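Local coordinates for TfuA domain-containing protein (Methanosarcina acetivorans, PDB 6XP8), which takes part in peptide backbone thioamidation, probably as a partner of a YcaO enzyme, at residues V144-L155 and E172-K183. Residues are numbered along the deposited sequence; the frame is centred on the assembly and turned at random.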
ATOM      1  N   VAL A 144     -23.412  -8.188  -1.755  1.00 24.05           N
ATOM      2  CA  VAL A 144     -23.523  -8.557  -0.336  1.00 22.82           C
ATOM      3  C   VAL A 144     -24.541  -7.666   0.386  1.00 22.38           C
ATOM      4  O   VAL A 144     -24.776  -6.513  -0.007  1.00 22.56           O
ATOM      5  CB  VAL A 144     -22.159  -8.534   0.432  1.00 22.86           C
ATOM      6  CG1 VAL A 144     -21.197  -9.590  -0.101  1.00 22.59           C
ATOM      7  CG2 VAL A 144     -21.510  -7.154   0.416  1.00 23.07           C
ATOM      8  N   SER A 145     -25.145  -8.218   1.437  1.00 21.74           N
ATOM      9  CA  SER A 145     -25.907  -7.435   2.408  1.00 21.70           C
ATOM     10  C   SER A 145     -24.936  -6.744   3.361  1.00 22.01           C
ATOM     11  O   SER A 145     -23.738  -7.054   3.369  1.00 21.81           O
ATOM     12  CB  SER A 145     -26.827  -8.352   3.208  1.00 20.75           C
ATOM     13  OG  SER A 145     -26.064  -9.143   4.108  1.00 20.11           O
ATOM     14  N   GLU A 146     -25.455  -5.833   4.182  1.00 22.73           N
ATOM     15  CA  GLU A 146     -24.643  -5.164   5.191  1.00 23.43           C
ATOM     16  C   GLU A 146     -24.101  -6.157   6.228  1.00 22.43           C
ATOM     17  O   GLU A 146     -22.934  -6.059   6.622  1.00 21.78           O
ATOM     18  CB  GLU A 146     -25.423  -4.033   5.854  1.00 25.15           C
ATOM     19  CG  GLU A 146     -24.605  -2.764   6.020  1.00 28.42           C
ATOM     20  CD  GLU A 146     -25.463  -1.516   6.135  1.00 29.13           C
ATOM     21  OE1 GLU A 146     -25.219  -0.554   5.372  1.00 30.56           O
ATOM     22  OE2 GLU A 146     -26.380  -1.497   6.981  1.00 29.78           O
ATOM     23  N   LYS A 147     -24.937  -7.121   6.628  1.00 22.16           N
ATOM     24  CA  LYS A 147     -24.538  -8.187   7.559  1.00 21.96           C
ATOM     25  C   LYS A 147     -23.381  -9.017   6.983  1.00 21.10           C
ATOM     26  O   LYS A 147     -22.413  -9.307   7.694  1.00 20.64           O
ATOM     27  CB  LYS A 147     -25.735  -9.086   7.916  1.00 23.03           C
ATOM     28  CG  LYS A 147     -25.483 -10.075   9.054  1.00 25.10           C
ATOM     29  CD  LYS A 147     -26.706 -10.950   9.312  1.00 26.38           C
ATOM     30  CE  LYS A 147     -26.395 -12.124  10.239  1.00 27.54           C
ATOM     31  NZ  LYS A 147     -26.352 -11.738  11.679  1.00 28.58           N
ATOM     32  N   GLU A 148     -23.497  -9.378   5.701  1.00 20.63           N
ATOM     33  CA  GLU A 148     -22.477 -10.154   4.982  1.00 20.49           C
ATOM     34  C   GLU A 148     -21.178  -9.372   4.804  1.00 20.00           C
ATOM     35  O   GLU A 148     -20.092  -9.923   5.000  1.00 19.74           O
ATOM     36  CB  GLU A 148     -23.007 -10.618   3.622  1.00 20.61           C
ATOM     37  CG  GLU A 148     -23.999 -11.769   3.714  1.00 20.87           C
ATOM     38  CD  GLU A 148     -24.889 -11.911   2.488  1.00 21.53           C
ATOM     39  OE1 GLU A 148     -24.911 -11.011   1.616  1.00 21.84           O
ATOM     40  OE2 GLU A 148     -25.581 -12.941   2.399  1.00 21.61           O
ATOM     41  N   HIS A 149     -21.303  -8.097   4.434  1.00 19.75           N
ATOM     42  CA  HIS A 149     -20.167  -7.173   4.364  1.00 19.38           C
ATOM     43  C   HIS A 149     -19.413  -7.135   5.688  1.00 19.10           C
ATOM     44  O   HIS A 149     -18.198  -7.348   5.716  1.00 18.97           O
ATOM     45  CB  HIS A 149     -20.634  -5.762   3.983  1.00 19.70           C
ATOM     46  CG  HIS A 149     -19.574  -4.714   4.126  1.00 19.98           C
ATOM     47  ND1 HIS A 149     -19.322  -4.067   5.317  1.00 20.24           N
ATOM     48  CD2 HIS A 149     -18.695  -4.210   3.230  1.00 19.99           C
ATOM     49  CE1 HIS A 149     -18.331  -3.210   5.149  1.00 20.68           C
ATOM     50  NE2 HIS A 149     -17.938  -3.272   3.890  1.00 20.96           N
ATOM     51  N   ASN A 150     -20.141  -6.864   6.773  1.00 18.54           N
ATOM     52  CA  ASN A 150     -19.544  -6.733   8.106  1.00 18.70           C
ATOM     53  C   ASN A 150     -18.902  -8.027   8.601  1.00 18.25           C
ATOM     54  O   ASN A 150     -17.822  -7.989   9.203  1.00 19.13           O
ATOM     55  CB  ASN A 150     -20.575  -6.223   9.118  1.00 19.42           C
ATOM     56  CG  ASN A 150     -21.088  -4.823   8.795  1.00 19.92           C
ATOM     57  OD1 ASN A 150     -20.590  -4.138   7.897  1.00 20.78           O
ATOM     58  ND2 ASN A 150     -22.103  -4.395   9.539  1.00 21.07           N
ATOM     59  N   ALA A 151     -19.557  -9.161   8.331  1.00 17.08           N
ATOM     60  CA  ALA A 151     -19.046 -10.475   8.741  1.00 16.57           C
ATOM     61  C   ALA A 151     -17.760 -10.822   7.995  1.00 16.12           C
ATOM     62  O   ALA A 151     -16.794 -11.285   8.606  1.00 15.74           O
ATOM     63  CB  ALA A 151     -20.098 -11.562   8.546  1.00 16.27           C
ATOM     64  N   LEU A 152     -17.745 -10.575   6.684  1.00 16.07           N
ATOM     65  CA  LEU A 152     -16.568 -10.867   5.863  1.00 15.89           C
ATOM     66  C   LEU A 152     -15.400  -9.927   6.154  1.00 15.75           C
ATOM     67  O   LEU A 152     -14.237 -10.338   6.102  1.00 16.05           O
ATOM     68  CB  LEU A 152     -16.912 -10.850   4.374  1.00 15.96           C
ATOM     69  CG  LEU A 152     -17.788 -12.010   3.886  1.00 15.91           C
ATOM     70  CD1 LEU A 152     -18.223 -11.744   2.456  1.00 16.14           C
ATOM     71  CD2 LEU A 152     -17.108 -13.369   4.006  1.00 16.39           C
ATOM     72  N   LEU A 153     -15.713  -8.670   6.457  1.00 15.65           N
ATOM     73  CA  LEU A 153     -14.685  -7.708   6.844  1.00 15.73           C
ATOM     74  C   LEU A 153     -14.034  -8.087   8.179  1.00 16.15           C
ATOM     75  O   LEU A 153     -12.806  -8.087   8.291  1.00 15.59           O
ATOM     76  CB  LEU A 153     -15.239  -6.278   6.851  1.00 16.04           C
ATOM     77  CG  LEU A 153     -14.342  -5.141   7.362  1.00 15.98           C
ATOM     78  CD1 LEU A 153     -13.025  -5.025   6.593  1.00 16.46           C
ATOM     79  CD2 LEU A 153     -15.114  -3.835   7.305  1.00 16.72           C
ATOM     80  N   ASP A 154     -14.856  -8.428   9.172  1.00 16.20           N
ATOM     81  CA  ASP A 154     -14.348  -8.948  10.446  1.00 16.61           C
ATOM     82  C   ASP A 154     -13.470 -10.190  10.258  1.00 16.13           C
ATOM     83  O   ASP A 154     -12.422 -10.318  10.905  1.00 15.93           O
ATOM     84  CB  ASP A 154     -15.505  -9.257  11.405  1.00 17.76           C
ATOM     85  CG  ASP A 154     -15.029  -9.864  12.713  1.00 19.14           C
ATOM     86  OD1 ASP A 154     -14.471  -9.118  13.553  1.00 20.74           O
ATOM     87  OD2 ASP A 154     -15.207 -11.087  12.900  1.00 19.92           O
ATOM     88  N   LEU A 155     -13.901 -11.099   9.378  1.00 15.26           N
ATOM     89  CA  LEU A 155     -13.112 -12.291   9.048  1.00 15.77           C
ATOM     90  C   LEU A 155     -11.742 -11.903   8.486  1.00 15.50           C
ATOM     91  O   LEU A 155     -10.721 -12.443   8.920  1.00 15.59           O
ATOM     92  CB  LEU A 155     -13.868 -13.228   8.085  1.00 15.64           C
ATOM     93  CG  LEU A 155     -13.172 -14.519   7.607  1.00 16.14           C
ATOM     94  CD1 LEU A 155     -12.703 -15.412   8.754  1.00 16.02           C
ATOM     95  CD2 LEU A 155     -14.053 -15.309   6.646  1.00 16.48           C
ATOM     96  N   GLU A 172     -13.760 -19.452   3.280  1.00 22.45           N
ATOM     97  CA  GLU A 172     -13.892 -19.512   4.739  1.00 23.29           C
ATOM     98  C   GLU A 172     -15.206 -18.873   5.203  1.00 22.48           C
ATOM     99  O   GLU A 172     -15.834 -19.363   6.143  1.00 22.10           O
ATOM    100  CB  GLU A 172     -12.692 -18.844   5.426  1.00 24.86           C
ATOM    101  CG  GLU A 172     -12.612 -19.084   6.932  1.00 27.02           C
ATOM    102  CD  GLU A 172     -11.337 -18.565   7.584  1.00 29.35           C
ATOM    103  OE1 GLU A 172     -10.544 -17.839   6.935  1.00 31.28           O
ATOM    104  OE2 GLU A 172     -11.126 -18.881   8.775  1.00 30.28           O
ATOM    105  N   GLY A 173     -15.602 -17.782   4.538  1.00 22.28           N
ATOM    106  CA  GLY A 173     -16.896 -17.135   4.761  1.00 22.60           C
ATOM    107  C   GLY A 173     -18.060 -18.095   4.592  1.00 23.56           C
ATOM    108  O   GLY A 173     -18.946 -18.156   5.448  1.00 23.38           O
ATOM    109  N   GLY A 174     -18.036 -18.853   3.493  1.00 23.67           N
ATOM    110  CA  GLY A 174     -19.030 -19.893   3.207  1.00 24.81           C
ATOM    111  C   GLY A 174     -19.021 -21.026   4.221  1.00 25.15           C
ATOM    112  O   GLY A 174     -20.082 -21.467   4.674  1.00 25.73           O
ATOM    113  N   LYS A 175     -17.822 -21.485   4.582  1.00 25.76           N
ATOM    114  CA  LYS A 175     -17.632 -22.550   5.580  1.00 25.78           C
ATOM    115  C   LYS A 175     -18.108 -22.157   6.984  1.00 25.96           C
ATOM    116  O   LYS A 175     -18.578 -23.011   7.744  1.00 26.58           O
ATOM    117  CB  LYS A 175     -16.162 -22.985   5.635  1.00 26.59           C
ATOM    118  CG  LYS A 175     -15.712 -23.848   4.468  1.00 27.60           C
ATOM    119  CD  LYS A 175     -14.254 -24.246   4.636  1.00 28.90           C
ATOM    120  CE  LYS A 175     -13.734 -25.003   3.427  1.00 30.40           C
ATOM    121  NZ  LYS A 175     -12.272 -25.259   3.553  1.00 31.38           N
ATOM    122  N   LYS A 176     -17.985 -20.871   7.314  1.00 25.11           N
ATOM    123  CA  LYS A 176     -18.400 -20.337   8.617  1.00 25.40           C
ATOM    124  C   LYS A 176     -19.847 -19.818   8.638  1.00 24.88           C
ATOM    125  O   LYS A 176     -20.290 -19.250   9.644  1.00 25.17           O
ATOM    126  CB  LYS A 176     -17.431 -19.242   9.077  1.00 26.24           C
ATOM    127  CG  LYS A 176     -16.075 -19.757   9.537  1.00 27.05           C
ATOM    128  CD  LYS A 176     -15.139 -18.603   9.873  1.00 28.07           C
ATOM    129  CE  LYS A 176     -13.929 -19.069  10.672  1.00 29.16           C
ATOM    130  NZ  LYS A 176     -14.239 -19.182  12.126  1.00 30.55           N
ATOM    131  N   GLY A 177     -20.566 -20.015   7.529  1.00 23.79           N
ATOM    132  CA  GLY A 177     -21.974 -19.607   7.396  1.00 22.87           C
ATOM    133  C   GLY A 177     -22.205 -18.107   7.369  1.00 22.45           C
ATOM    134  O   GLY A 177     -23.240 -17.619   7.839  1.00 22.76           O
ATOM    135  N   LEU A 178     -21.239 -17.378   6.815  1.00 21.54           N
ATOM    136  CA  LEU A 178     -21.294 -15.916   6.745  1.00 20.58           C
ATOM    137  C   LEU A 178     -21.934 -15.399   5.457  1.00 20.79           C
ATOM    138  O   LEU A 178     -22.347 -14.242   5.392  1.00 20.68           O
ATOM    139  CB  LEU A 178     -19.894 -15.316   6.913  1.00 20.35           C
ATOM    140  CG  LEU A 178     -19.005 -15.749   8.090  1.00 20.41           C
ATOM    141  CD1 LEU A 178     -17.697 -14.975   8.016  1.00 20.46           C
ATOM    142  CD2 LEU A 178     -19.669 -15.554   9.449  1.00 20.27           C
ATOM    143  N   ILE A 179     -22.017 -16.270   4.451  1.00 20.58           N
ATOM    144  CA  ILE A 179     -22.538 -15.932   3.120  1.00 20.89           C
ATOM    145  C   ILE A 179     -22.986 -17.233   2.419  1.00 21.00           C
ATOM    146  O   ILE A 179     -22.329 -18.268   2.579  1.00 21.06           O
ATOM    147  CB  ILE A 179     -21.477 -15.138   2.279  1.00 20.86           C
ATOM    148  CG1 ILE A 179     -22.095 -14.531   1.003  1.00 20.79           C
ATOM    149  CG2 ILE A 179     -20.217 -15.973   2.001  1.00 20.94           C
ATOM    150  CD1 ILE A 179     -21.272 -13.430   0.359  1.00 21.33           C
ATOM    151  N   PRO A 180     -24.125 -17.202   1.681  1.00 21.27           N
ATOM    152  CA  PRO A 180     -24.457 -18.358   0.841  1.00 22.01           C
ATOM    153  C   PRO A 180     -23.357 -18.612  -0.184  1.00 22.91           C
ATOM    154  O   PRO A 180     -22.762 -17.657  -0.692  1.00 22.24           O
ATOM    155  CB  PRO A 180     -25.752 -17.930   0.147  1.00 22.00           C
ATOM    156  CG  PRO A 180     -26.378 -16.970   1.097  1.00 21.99           C
ATOM    157  CD  PRO A 180     -25.228 -16.217   1.705  1.00 21.63           C
ATOM    158  N   LYS A 181     -23.090 -19.885  -0.467  1.00 24.42           N
ATOM    159  CA  LYS A 181     -21.978 -20.265  -1.346  1.00 25.87           C
ATOM    160  C   LYS A 181     -22.124 -19.783  -2.794  1.00 26.32           C
ATOM    161  O   LYS A 181     -21.129 -19.403  -3.411  1.00 25.78           O
ATOM    162  CB  LYS A 181     -21.690 -21.768  -1.260  1.00 27.88           C
ATOM    163  CG  LYS A 181     -20.974 -22.143   0.031  1.00 29.13           C
ATOM    164  CD  LYS A 181     -20.729 -23.634   0.176  1.00 30.30           C
ATOM    165  CE  LYS A 181     -20.247 -23.932   1.587  1.00 31.56           C
ATOM    166  NZ  LYS A 181     -20.266 -25.385   1.913  1.00 32.53           N
ATOM    167  N   GLU A 182     -23.349 -19.774  -3.321  1.00 26.69           N
ATOM    168  CA  GLU A 182     -23.598 -19.240  -4.669  1.00 27.39           C
ATOM    169  C   GLU A 182     -23.389 -17.729  -4.733  1.00 26.96           C
ATOM    170  O   GLU A 182     -22.830 -17.214  -5.710  1.00 26.18           O
ATOM    171  CB  GLU A 182     -24.990 -19.628  -5.185  1.00 29.21           C
ATOM    172  CG  GLU A 182     -25.124 -21.097  -5.561  1.00 31.15           C
ATOM    173  CD  GLU A 182     -24.245 -21.494  -6.735  1.00 32.34           C
ATOM    174  OE1 GLU A 182     -24.601 -21.164  -7.887  1.00 34.15           O
ATOM    175  OE2 GLU A 182     -23.203 -22.144  -6.498  1.00 33.00           O
ATOM    176  N   LYS A 183     -23.826 -17.039  -3.678  1.00 26.15           N
ATOM    177  CA  LYS A 183     -23.598 -15.605  -3.507  1.00 25.98           C
ATOM    178  C   LYS A 183     -22.102 -15.313  -3.322  1.00 25.01           C
ATOM    179  O   LYS A 183     -21.602 -14.287  -3.799  1.00 24.62           O
ATOM    180  CB  LYS A 183     -24.406 -15.075  -2.319  1.00 26.43           C
ATOM    181  CG  LYS A 183     -24.816 -13.620  -2.457  1.00 26.76           C
ATOM    182  CD  LYS A 183     -25.710 -13.169  -1.312  1.00 27.47           C
ATOM    183  CE  LYS A 183     -26.159 -11.734  -1.527  1.00 27.35           C
ATOM    184  NZ  LYS A 183     -26.853 -11.164  -0.340  1.00 28.31           N
TER
HETATM  185  O   HOH W   1     -27.972 -13.662   1.206  1.00 35.96           O
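Leu155 lays its two methyls over the last turn of helix 166-175: CD1 rests against the carboxylate carbon of Glu172, and CD2 approaches the backbone N of Gly173 to 3.6 Å. The segments illustrate how a capping box can also anchor a tertiary contact, here in the all-helical part of the chain, where helix 146-157 packs on a Schellman-terminated helix and the turn after it. Gly173 lets the two come close, since Leu152 CD2 lies 3.8 Å from its CA, where a CB would clash. After the Schellman turn at Gly177, Leu178 brings CD1 to 3.9 Å from Leu155 CD2 and packs against Ala151. Ile179, its CG1 anti to the backbone N (chi1 -168°), brings CD1 against both Val144 CG1 (3.9 Å) and Leu152 CD1 (4.1 Å); Leu187 of helix 181-193 backs all three of these residues. At the other end Ser145 OG accepts from Glu148 N, while Glu148 OE1 accepts from Ser145 N in a nearly straight bond (174°) on its anti side, 29° out of the carboxylate plane, closing the box. Lys183, with its chain extended beyond CG, reaches across in a salt bridge, its NZ 2.8 Å from the syn lone pair of Glu148 OE1. Were Glu148 an alanine, Ser145 N would probably lose its capping acceptor and Lys183 its carboxylate mate. A water joins Glu148 OE2 (2.8 Å) to Lys183 NZ (3.1 Å).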